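Local coordinates for HAD hydrolase, family IA, variant 3 (Entamoeba histolytica, PDB 6W04), which binds a magnesium ion and probably acts as a hydrolase of the haloacid dehalogenase (HAD) superfamily, possibly in carbohydrate metabolism, at residues A3-D7 with L94-L98; F8-F14 with I85-A91; L18-W23 with K72-Y76; C164-D169 with A182-I187. All coordinates share one frame; numbering follows the deposited sequence.

Interaction 1: A3-D7 with L94-L98. With MG (magnesium ion), chain B.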
# COMPACT_ATOMS: atom_id res chain seq x y z
N ALA A 3 12.98 -3.96 -12.22
CA ALA A 3 11.75 -3.21 -12.06
C ALA A 3 11.65 -2.70 -10.63
O ALA A 3 12.37 -3.16 -9.73
CB ALA A 3 10.52 -4.05 -12.40
N VAL A 4 10.76 -1.74 -10.44
CA VAL A 4 10.35 -1.24 -9.13
C VAL A 4 8.86 -1.45 -8.98
O VAL A 4 8.08 -1.07 -9.86
CB VAL A 4 10.69 0.25 -8.95
CG1 VAL A 4 10.21 0.74 -7.59
CG2 VAL A 4 12.17 0.49 -9.18
N LEU A 5 8.44 -2.04 -7.86
CA LEU A 5 7.02 -2.27 -7.60
C LEU A 5 6.65 -1.42 -6.40
O LEU A 5 7.16 -1.65 -5.29
CB LEU A 5 6.75 -3.76 -7.35
CG LEU A 5 7.46 -4.69 -8.35
CD1 LEU A 5 7.24 -6.18 -8.01
CD2 LEU A 5 7.02 -4.35 -9.79
N PHE A 6 5.80 -0.41 -6.61
CA PHE A 6 5.36 0.46 -5.51
C PHE A 6 4.04 -0.01 -4.91
O PHE A 6 3.02 -0.10 -5.61
CB PHE A 6 5.14 1.90 -5.98
CG PHE A 6 6.37 2.60 -6.52
CD1 PHE A 6 7.17 3.36 -5.68
CD2 PHE A 6 6.66 2.57 -7.88
CE1 PHE A 6 8.28 4.06 -6.18
CE2 PHE A 6 7.78 3.25 -8.39
CZ PHE A 6 8.57 3.99 -7.54
N ASP A 7 4.03 -0.20 -3.59
CA ASP A 7 2.77 -0.19 -2.86
C ASP A 7 2.19 1.21 -2.91
O ASP A 7 2.91 2.19 -3.12
CB ASP A 7 3.00 -0.60 -1.41
CG ASP A 7 1.73 -0.60 -0.59
OD1 ASP A 7 0.72 -1.16 -1.05
OD2 ASP A 7 1.77 -0.07 0.54
N LEU A 94 11.45 10.15 -8.73
CA LEU A 94 11.86 8.77 -8.97
C LEU A 94 11.17 8.22 -10.21
O LEU A 94 11.81 7.57 -11.05
CB LEU A 94 11.56 7.90 -7.75
CG LEU A 94 12.15 6.50 -7.76
CD1 LEU A 94 13.63 6.57 -8.15
CD2 LEU A 94 11.96 5.78 -6.40
N PHE A 95 9.85 8.45 -10.34
CA PHE A 95 9.11 8.02 -11.53
C PHE A 95 9.81 8.48 -12.81
O PHE A 95 10.01 7.68 -13.74
CB PHE A 95 7.69 8.59 -11.53
CG PHE A 95 6.82 8.12 -10.39
CD1 PHE A 95 7.14 7.00 -9.64
CD2 PHE A 95 5.65 8.80 -10.11
CE1 PHE A 95 6.32 6.59 -8.60
CE2 PHE A 95 4.82 8.40 -9.08
CZ PHE A 95 5.16 7.29 -8.33
N GLU A 96 10.15 9.77 -12.89
CA GLU A 96 10.78 10.29 -14.10
C GLU A 96 12.18 9.71 -14.30
O GLU A 96 12.56 9.36 -15.42
CB GLU A 96 10.84 11.82 -14.03
CG GLU A 96 9.48 12.48 -13.81
CD GLU A 96 9.58 13.98 -13.64
OE1 GLU A 96 8.58 14.69 -13.87
OE2 GLU A 96 10.67 14.46 -13.28
N ALA A 97 12.95 9.60 -13.22
CA ALA A 97 14.29 9.06 -13.33
C ALA A 97 14.27 7.61 -13.79
O ALA A 97 15.14 7.17 -14.55
CB ALA A 97 15.03 9.20 -12.00
N LEU A 98 13.27 6.84 -13.33
CA LEU A 98 13.17 5.43 -13.71
C LEU A 98 12.89 5.28 -15.21
O LEU A 98 13.54 4.49 -15.90
CB LEU A 98 12.08 4.74 -12.88
CG LEU A 98 12.44 4.45 -11.42
CD1 LEU A 98 11.24 3.96 -10.62
CD2 LEU A 98 13.62 3.46 -11.33
MG MG B . 0.62 0.05 2.24
O HOH W 1 1.16 -2.00 2.45
O HOH W 2 -0.37 0.47 4.16
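F6 lies with one ring face against the edge of F95. The two planes stand at 86° with centroids 5.2 Å apart, which makes the pair a T-shaped stack, F95 supplying the edge and F6 the face. CE1 of F95 is the atom that leads, 3.6 Å from F6 CZ and offset toward the rim of the ring. The opposite face of F6 carries CG1 of its strand neighbour V4, so the ring is held between a methyl and an aromatic edge. Around its rim, near the ring plane, sit two leucine methyls: L94 CD2 at 4.0 Å and L98 CD1 at 4.1 Å, both measured to F6 CZ. V4 reaches the helix with its other branch. With CG1 anti to the backbone N (chi1 178°), V4 CG2 lies anti to the carbonyl carbon and meets L98 CD1 at 3.9 Å; the two side chains cross at about a right angle. No hydrogen bond joins the segments; the contact is apolar and buried, with the strand and helix axes 11.0 Å apart and running at 157°. F105 of the adjacent strand also touches V4, F6 and L98, extending the same apolar layer. One residue beyond F6, D7 binds magnesium through OD2 at 2.1 Å. Helix 91-100 packed nearly antiparallel on strand 3-7 is the alpha-on-beta layer of a Rossmann-like HAD core, in which the first strand leads to the metal-binding aspartate.

Interaction 2: F8-F14 with I85-A91. With MG (magnesium ion), chain B.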
# COMPACT_ATOMS: atom_id res chain seq x y z
N PHE A 8 0.87 1.34 -2.71
CA PHE A 8 0.28 2.67 -2.81
C PHE A 8 -0.08 3.25 -1.44
O PHE A 8 0.57 4.21 -1.00
CB PHE A 8 -0.91 2.67 -3.75
CG PHE A 8 -1.34 4.06 -4.14
CD1 PHE A 8 -0.67 4.73 -5.16
CD2 PHE A 8 -2.32 4.71 -3.43
CE1 PHE A 8 -1.02 6.03 -5.50
CE2 PHE A 8 -2.69 6.00 -3.77
CZ PHE A 8 -2.03 6.66 -4.80
N ASN A 9 -1.08 2.70 -0.74
CA ASN A 9 -1.51 3.26 0.54
C ASN A 9 -0.41 3.15 1.59
O ASN A 9 0.11 2.06 1.85
CB ASN A 9 -2.76 2.52 1.02
CG ASN A 9 -3.87 2.56 0.01
OD1 ASN A 9 -4.12 1.59 -0.73
ND2 ASN A 9 -4.52 3.71 -0.08
N GLY A 10 -0.08 4.27 2.21
CA GLY A 10 0.95 4.31 3.23
C GLY A 10 2.36 4.38 2.68
O GLY A 10 3.29 4.61 3.44
N THR A 11 2.52 4.22 1.37
CA THR A 11 3.81 4.21 0.71
C THR A 11 3.93 5.38 -0.26
O THR A 11 4.82 6.22 -0.10
CB THR A 11 4.01 2.86 -0.00
OG1 THR A 11 4.11 1.80 0.97
CG2 THR A 11 5.27 2.86 -0.87
N LEU A 12 3.05 5.46 -1.27
CA LEU A 12 3.06 6.60 -2.19
C LEU A 12 2.22 7.77 -1.68
O LEU A 12 2.50 8.92 -2.06
CB LEU A 12 2.56 6.17 -3.57
CG LEU A 12 3.61 5.44 -4.42
CD1 LEU A 12 3.02 4.91 -5.72
CD2 LEU A 12 4.82 6.37 -4.73
N ILE A 13 1.21 7.52 -0.85
CA ILE A 13 0.52 8.58 -0.13
C ILE A 13 0.45 8.21 1.35
O ILE A 13 0.29 7.04 1.69
CB ILE A 13 -0.90 8.84 -0.70
CG1 ILE A 13 -1.81 7.60 -0.60
CG2 ILE A 13 -0.83 9.33 -2.16
CD1 ILE A 13 -3.31 7.93 -0.98
N PHE A 14 0.59 9.20 2.23
CA PHE A 14 0.57 8.92 3.67
C PHE A 14 -0.87 9.10 4.15
O PHE A 14 -1.23 10.10 4.75
CB PHE A 14 1.56 9.81 4.42
CG PHE A 14 3.02 9.44 4.21
CD1 PHE A 14 3.42 8.66 3.13
CD2 PHE A 14 4.00 9.88 5.11
CE1 PHE A 14 4.77 8.34 2.92
CE2 PHE A 14 5.35 9.55 4.92
CZ PHE A 14 5.73 8.78 3.82
N ILE A 85 -3.82 15.52 0.51
CA ILE A 85 -2.77 14.51 0.59
C ILE A 85 -2.13 14.36 -0.79
O ILE A 85 -2.83 14.12 -1.78
CB ILE A 85 -3.35 13.19 1.09
CG1 ILE A 85 -3.89 13.38 2.51
CG2 ILE A 85 -2.30 12.07 0.99
CD1 ILE A 85 -4.82 12.22 2.93
N LYS A 86 -0.82 14.53 -0.85
CA LYS A 86 -0.06 14.51 -2.10
C LYS A 86 0.75 13.22 -2.20
O LYS A 86 0.99 12.53 -1.20
CB LYS A 86 0.87 15.72 -2.19
CG LYS A 86 0.17 17.05 -2.26
CD LYS A 86 1.15 18.21 -2.15
CE LYS A 86 0.41 19.55 -2.17
NZ LYS A 86 -0.61 19.62 -1.08
N LEU A 87 1.22 12.92 -3.41
CA LEU A 87 2.19 11.85 -3.57
C LEU A 87 3.43 12.16 -2.74
O LEU A 87 3.86 13.31 -2.65
CB LEU A 87 2.56 11.67 -5.04
CG LEU A 87 1.53 11.02 -5.94
CD1 LEU A 87 2.00 11.05 -7.38
CD2 LEU A 87 1.24 9.59 -5.52
N CYS A 88 3.98 11.13 -2.11
CA CYS A 88 5.09 11.28 -1.18
C CYS A 88 6.24 12.06 -1.82
O CYS A 88 6.49 11.98 -3.03
CB CYS A 88 5.55 9.88 -0.72
SG CYS A 88 6.97 9.90 0.39
N ASP A 89 6.93 12.85 -0.99
CA ASP A 89 8.09 13.62 -1.46
C ASP A 89 9.05 12.72 -2.23
O ASP A 89 9.35 11.60 -1.81
CB ASP A 89 8.83 14.26 -0.28
CG ASP A 89 8.10 15.44 0.32
OD1 ASP A 89 7.09 15.89 -0.24
OD2 ASP A 89 8.55 15.91 1.39
N GLY A 90 9.54 13.23 -3.36
CA GLY A 90 10.50 12.51 -4.16
C GLY A 90 9.93 11.45 -5.07
O GLY A 90 10.64 10.98 -5.97
N ALA A 91 8.66 11.06 -4.89
CA ALA A 91 8.10 9.99 -5.69
C ALA A 91 8.09 10.34 -7.18
O ALA A 91 8.58 9.57 -8.01
CB ALA A 91 6.69 9.65 -5.21
MG MG B . 0.62 0.05 2.24
O HOH W 3 1.37 11.74 1.27
O HOH W 1 1.16 -2.00 2.45
O HOH W 2 -0.37 0.47 4.16
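C88 turns its sulfur obliquely toward the F14 ring: SG is 3.7 Å from F14 CE1 and lies 49° off the ring normal, a sulfur-aromatic contact. It arrives there because SG is anti to the backbone N of C88 (chi1 178°). L87 sends its CD2 branch between I13 and L12, crossing I13 at a slant; CD2 of L87 is 4.0 Å from I13 CG2. The CD2 branch of L12 meets the CB of A91, the first residue of helix 91-100, at 3.8 Å. I85 adds its CG2 branch, 3.9 Å from I13 CB. The backbones are joined directly once, the amide of C88 donating to L12 O at 2.7 Å with an angle of 154° at the hydrogen. L87 CA comes to 3.3 Å from the same L12 O as a CA-H...O contact. Where the backbones separate, one water bridges them, accepting from F14 N and donating to K86 O at 2.6 Å. The 8-14 loop is itself tightly coiled, F8 O receiving the amides of both T11 and L12, and it presents N9 O to magnesium at 2.1 Å. T11 OG1 hydrogen-bonds to D7 and D169, the ion's two carboxylate ligands. A coiled loop directly after the first strand, giving a main-chain carbonyl to magnesium, is the hallmark of HAD motif I; here the linker returning from the cap helices packs against it.

Interaction 3: L18-W23 with K72-Y76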
# COMPACT_ATOMS: atom_id res chain seq x y z
N LEU A 18 -6.02 9.28 7.60
CA LEU A 18 -7.35 9.36 7.02
C LEU A 18 -8.11 8.04 7.17
O LEU A 18 -9.31 8.04 7.50
CB LEU A 18 -7.24 9.75 5.54
CG LEU A 18 -8.57 9.95 4.84
CD1 LEU A 18 -9.52 10.81 5.71
CD2 LEU A 18 -8.34 10.65 3.48
N HIS A 19 -7.45 6.90 6.94
CA HIS A 19 -8.11 5.61 7.21
C HIS A 19 -8.55 5.52 8.67
O HIS A 19 -9.66 5.05 8.96
CB HIS A 19 -7.19 4.43 6.85
CG HIS A 19 -7.03 4.23 5.38
ND1 HIS A 19 -8.05 3.76 4.58
CD2 HIS A 19 -5.98 4.48 4.55
CE1 HIS A 19 -7.63 3.72 3.32
NE2 HIS A 19 -6.39 4.16 3.27
N ALA A 20 -7.70 5.97 9.60
CA ALA A 20 -8.07 5.96 11.02
C ALA A 20 -9.31 6.80 11.28
O ALA A 20 -10.22 6.36 12.00
CB ALA A 20 -6.90 6.46 11.87
N PHE A 21 -9.38 8.01 10.70
CA PHE A 21 -10.57 8.86 10.85
C PHE A 21 -11.81 8.18 10.34
O PHE A 21 -12.88 8.29 10.95
CB PHE A 21 -10.44 10.18 10.07
CG PHE A 21 -9.31 11.03 10.47
CD1 PHE A 21 -8.68 10.87 11.69
CD2 PHE A 21 -8.86 12.02 9.59
CE1 PHE A 21 -7.61 11.68 12.04
CE2 PHE A 21 -7.80 12.82 9.94
CZ PHE A 21 -7.18 12.66 11.17
N CYS A 22 -11.73 7.55 9.16
CA CYS A 22 -12.89 6.90 8.58
C CYS A 22 -13.35 5.72 9.43
O CYS A 22 -14.56 5.54 9.62
CB CYS A 22 -12.61 6.42 7.16
SG CYS A 22 -12.30 7.79 6.07
N TRP A 23 -12.42 4.93 9.97
CA TRP A 23 -12.89 3.85 10.84
C TRP A 23 -13.43 4.38 12.15
O TRP A 23 -14.33 3.76 12.74
CB TRP A 23 -11.77 2.82 11.12
CG TRP A 23 -11.60 1.87 9.98
CD1 TRP A 23 -10.51 1.74 9.16
CD2 TRP A 23 -12.57 0.93 9.51
NE1 TRP A 23 -10.74 0.75 8.22
CE2 TRP A 23 -12.00 0.24 8.41
CE3 TRP A 23 -13.88 0.61 9.90
CZ2 TRP A 23 -12.70 -0.74 7.71
CZ3 TRP A 23 -14.57 -0.36 9.20
CH2 TRP A 23 -13.98 -1.03 8.11
N LYS A 72 -17.44 2.20 4.58
CA LYS A 72 -16.21 2.84 5.03
C LYS A 72 -15.39 3.35 3.85
O LYS A 72 -14.82 4.45 3.91
CB LYS A 72 -15.38 1.88 5.88
CG LYS A 72 -14.00 2.47 6.27
CD LYS A 72 -12.89 2.11 5.28
CE LYS A 72 -11.61 2.93 5.57
NZ LYS A 72 -10.52 2.47 4.65
N GLU A 73 -15.30 2.57 2.77
CA GLU A 73 -14.48 3.00 1.65
C GLU A 73 -15.10 4.17 0.90
O GLU A 73 -14.36 5.02 0.40
CB GLU A 73 -14.19 1.83 0.69
CG GLU A 73 -13.37 0.70 1.33
CD GLU A 73 -11.94 1.07 1.81
OE1 GLU A 73 -11.54 2.25 1.88
OE2 GLU A 73 -11.20 0.13 2.15
N ASN A 74 -16.43 4.23 0.83
CA ASN A 74 -17.07 5.42 0.28
C ASN A 74 -16.71 6.67 1.09
O ASN A 74 -16.44 7.73 0.51
CB ASN A 74 -18.58 5.21 0.23
CG ASN A 74 -19.31 6.45 -0.16
OD1 ASN A 74 -20.19 6.92 0.56
ND2 ASN A 74 -18.95 7.02 -1.31
N LEU A 75 -16.72 6.57 2.42
CA LEU A 75 -16.30 7.71 3.24
C LEU A 75 -14.84 8.07 2.96
O LEU A 75 -14.51 9.24 2.74
CB LEU A 75 -16.54 7.41 4.72
CG LEU A 75 -16.07 8.43 5.79
CD1 LEU A 75 -16.58 9.85 5.53
CD2 LEU A 75 -16.52 7.99 7.22
N TYR A 76 -13.97 7.07 2.92
CA TYR A 76 -12.55 7.31 2.65
C TYR A 76 -12.33 7.99 1.31
O TYR A 76 -11.59 8.98 1.22
CB TYR A 76 -11.79 5.98 2.73
CG TYR A 76 -10.43 6.03 2.10
CD1 TYR A 76 -9.35 6.59 2.79
CD2 TYR A 76 -10.20 5.52 0.82
CE1 TYR A 76 -8.08 6.66 2.20
CE2 TYR A 76 -8.92 5.56 0.23
CZ TYR A 76 -7.87 6.14 0.95
OH TYR A 76 -6.60 6.20 0.41
O HOH W 4 -9.51 0.04 5.54
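H19 lies over one face of the Y76 ring, in an offset stack with centroids 4.0 Å apart and planes only 17° from parallel. The Y76 ring also meets L18 CG obliquely, through Y76 CD1 at 4.0 Å. Next to the stack, C22 fills the point where the backbones come closest: C22 SG packs 3.5 Å from Y76 CA and 3.8 Å from L75 CG. The fit is equally close where K72 links the stack to W23. The lysine chain is bent at chi2 (-92°), which lays its methylenes across the indole; K72 CG stands 3.6 Å from the centroid of the W23 six-membered ring, over its centre, a CH-pi contact. Beyond the ring K72 NZ turns to H19 ND1 at 2.8 Å, lying close to the imidazole plane, and also forms a salt bridge with E73 OE1, approached from above the carboxylate plane. The hydrated side of the contact lies at this NZ, where a water accepts from both K72 NZ and W23 NE1, the latter at 3.0 Å. L75, which borders C22, is likewise partly exposed, in contrast to the buried K72, W23 and C22. At the other imidazole nitrogen, H19 NE2, D15 OD2 is the hydrogen-bonding partner, as it is for Y76 OH, tying the paired rings to the loop beside N9. The helix axes pass 9.3 Å apart at 131°. Helices 16-31 and 62-82, packed in this way after the first core strand, belong to the helical cap that many HAD proteins insert just after their first motif.

Interaction 4: C164-D169 with A182-I187. With MG (magnesium ion), chain B.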
# COMPACT_ATOMS: atom_id res chain seq x y z
N CYS A 164 13.46 -7.36 -8.61
CA CYS A 164 12.54 -6.27 -8.36
C CYS A 164 12.77 -5.67 -6.97
O CYS A 164 12.95 -6.40 -5.99
CB CYS A 164 11.08 -6.73 -8.46
SG CYS A 164 10.51 -7.07 -10.14
N ILE A 165 12.76 -4.34 -6.92
CA ILE A 165 12.61 -3.60 -5.67
C ILE A 165 11.12 -3.43 -5.38
O ILE A 165 10.33 -3.12 -6.29
CB ILE A 165 13.32 -2.24 -5.76
CG1 ILE A 165 14.83 -2.44 -5.85
CG2 ILE A 165 12.93 -1.37 -4.57
CD1 ILE A 165 15.47 -2.98 -4.55
N VAL A 166 10.74 -3.64 -4.12
CA VAL A 166 9.40 -3.34 -3.63
C VAL A 166 9.53 -2.31 -2.51
O VAL A 166 10.32 -2.49 -1.59
CB VAL A 166 8.69 -4.61 -3.12
CG1 VAL A 166 7.37 -4.23 -2.42
CG2 VAL A 166 8.45 -5.56 -4.29
N PHE A 167 8.76 -1.22 -2.62
CA PHE A 167 8.61 -0.23 -1.56
C PHE A 167 7.31 -0.54 -0.82
O PHE A 167 6.25 -0.64 -1.44
CB PHE A 167 8.54 1.19 -2.12
CG PHE A 167 9.88 1.71 -2.65
CD1 PHE A 167 10.13 1.78 -4.01
CD2 PHE A 167 10.85 2.15 -1.78
CE1 PHE A 167 11.33 2.28 -4.50
CE2 PHE A 167 12.07 2.64 -2.24
CZ PHE A 167 12.31 2.71 -3.61
N GLU A 168 7.40 -0.69 0.50
CA GLU A 168 6.25 -1.13 1.28
C GLU A 168 6.31 -0.46 2.64
O GLU A 168 7.38 -0.07 3.10
CB GLU A 168 6.25 -2.66 1.44
CG GLU A 168 5.39 -3.38 0.45
CD GLU A 168 3.92 -3.27 0.81
OE1 GLU A 168 3.58 -2.55 1.80
OE2 GLU A 168 3.10 -3.90 0.10
N ASP A 169 5.14 -0.34 3.30
CA ASP A 169 5.04 0.36 4.58
C ASP A 169 4.52 -0.49 5.73
O ASP A 169 4.46 0.01 6.86
CB ASP A 169 4.15 1.61 4.46
CG ASP A 169 2.69 1.27 4.23
OD1 ASP A 169 1.83 1.68 5.05
OD2 ASP A 169 2.39 0.61 3.21
N ALA A 182 11.26 -10.76 -4.04
CA ALA A 182 11.73 -9.41 -4.31
C ALA A 182 12.51 -8.84 -3.11
O ALA A 182 12.54 -9.42 -2.02
CB ALA A 182 10.55 -8.50 -4.67
N THR A 183 13.14 -7.69 -3.33
CA THR A 183 13.94 -7.04 -2.29
C THR A 183 13.21 -5.82 -1.76
O THR A 183 13.00 -4.85 -2.52
CB THR A 183 15.32 -6.65 -2.83
OG1 THR A 183 16.05 -7.84 -3.18
CG2 THR A 183 16.10 -5.86 -1.78
N PRO A 184 12.78 -5.81 -0.50
CA PRO A 184 11.93 -4.71 -0.01
C PRO A 184 12.74 -3.57 0.59
O PRO A 184 13.78 -3.77 1.23
CB PRO A 184 11.08 -5.40 1.07
CG PRO A 184 12.05 -6.41 1.69
CD PRO A 184 13.01 -6.83 0.55
N ILE A 185 12.23 -2.37 0.38
CA ILE A 185 12.73 -1.16 1.03
C ILE A 185 11.55 -0.56 1.78
O ILE A 185 10.50 -0.29 1.18
CB ILE A 185 13.32 -0.15 0.03
CG1 ILE A 185 14.52 -0.78 -0.71
CG2 ILE A 185 13.69 1.15 0.74
CD1 ILE A 185 15.19 0.14 -1.77
N GLY A 186 11.70 -0.39 3.09
CA GLY A 186 10.58 0.08 3.90
C GLY A 186 10.39 1.58 3.75
O GLY A 186 11.35 2.34 3.55
N ILE A 187 9.12 2.01 3.78
CA ILE A 187 8.76 3.42 3.83
C ILE A 187 8.26 3.72 5.24
O ILE A 187 7.27 3.12 5.69
CB ILE A 187 7.71 3.79 2.78
CG1 ILE A 187 8.27 3.65 1.35
CG2 ILE A 187 7.23 5.21 2.99
CD1 ILE A 187 9.49 4.53 1.07
MG MG B . 0.62 0.05 2.24
O HOH W 1 1.16 -2.00 2.45
O HOH W 5 5.49 2.44 7.90
O HOH W 2 -0.37 0.47 4.16
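Strands 164-168 and 183-187 run parallel, their axes 4.6 Å apart at 27°, and are joined by five backbone hydrogen bonds from T183 N to C164 O at one end through to I187 N to E168 O (2.8 Å) at the other. Four of the five acceptor carbonyls also receive a CA-H...O contact. On the face that carries I165, F167, T183 and I185, the F167 ring lies beside I185 with both side chains pointing the same way, CE2 of F167 3.7 Å from I185 CG2. I165 CG2 meets I185 CD1 at 3.9 Å while also lying over one face of the F167 ring. The other face, with V166, E168 and P184, has V166 CG2 packed on A182 CB at 3.6 Å. At the strand's end the chemistry turns polar. E168, its chain bent at chi2 (-76°), accepts from D169 N through the anti lone pair of OE1. Water 1, itself a magnesium ligand, donates to E168 OE1 at 2.6 Å. E168 OE2 is held by K144 and Y150. D169 OD2 binds magnesium at 2.1 Å, its OD1 takes a hydrogen from a second metal-bound water, and T11 also bonds to OD2. Helix 171-180 crosses between the two strands as a beta-alpha-beta unit and packs on V166 and P184; helix 214-222 packs against I165, T183 and I185, and strand 3-7 borders 164-168 on its other edge.

In the fold
The first segments of interactions 1, 2 and 4 converge on the magnesium ion, supplying D7, N9 and D169; the packing of 1 lies behind it. Interactions 1 and 4 share neighbouring strands, 3-7 and 164-168, and meet through backbone bonds between them and the packing of F6 on F167; interaction 1 is purely apolar across its segments, while 4 is mostly a backbone ladder that turns polar at the metal. Interaction 2 continues from 1 along the chain, L12 touching F6 and F95, and mixes one backbone bond with apolar, sulfur-aromatic and water contacts. The centres of interactions 1 and 3 are about 27 Å apart. Interaction 3 belongs to the helical cap; also largely buried but richer in charge, it touches 2 through N9 against Y76.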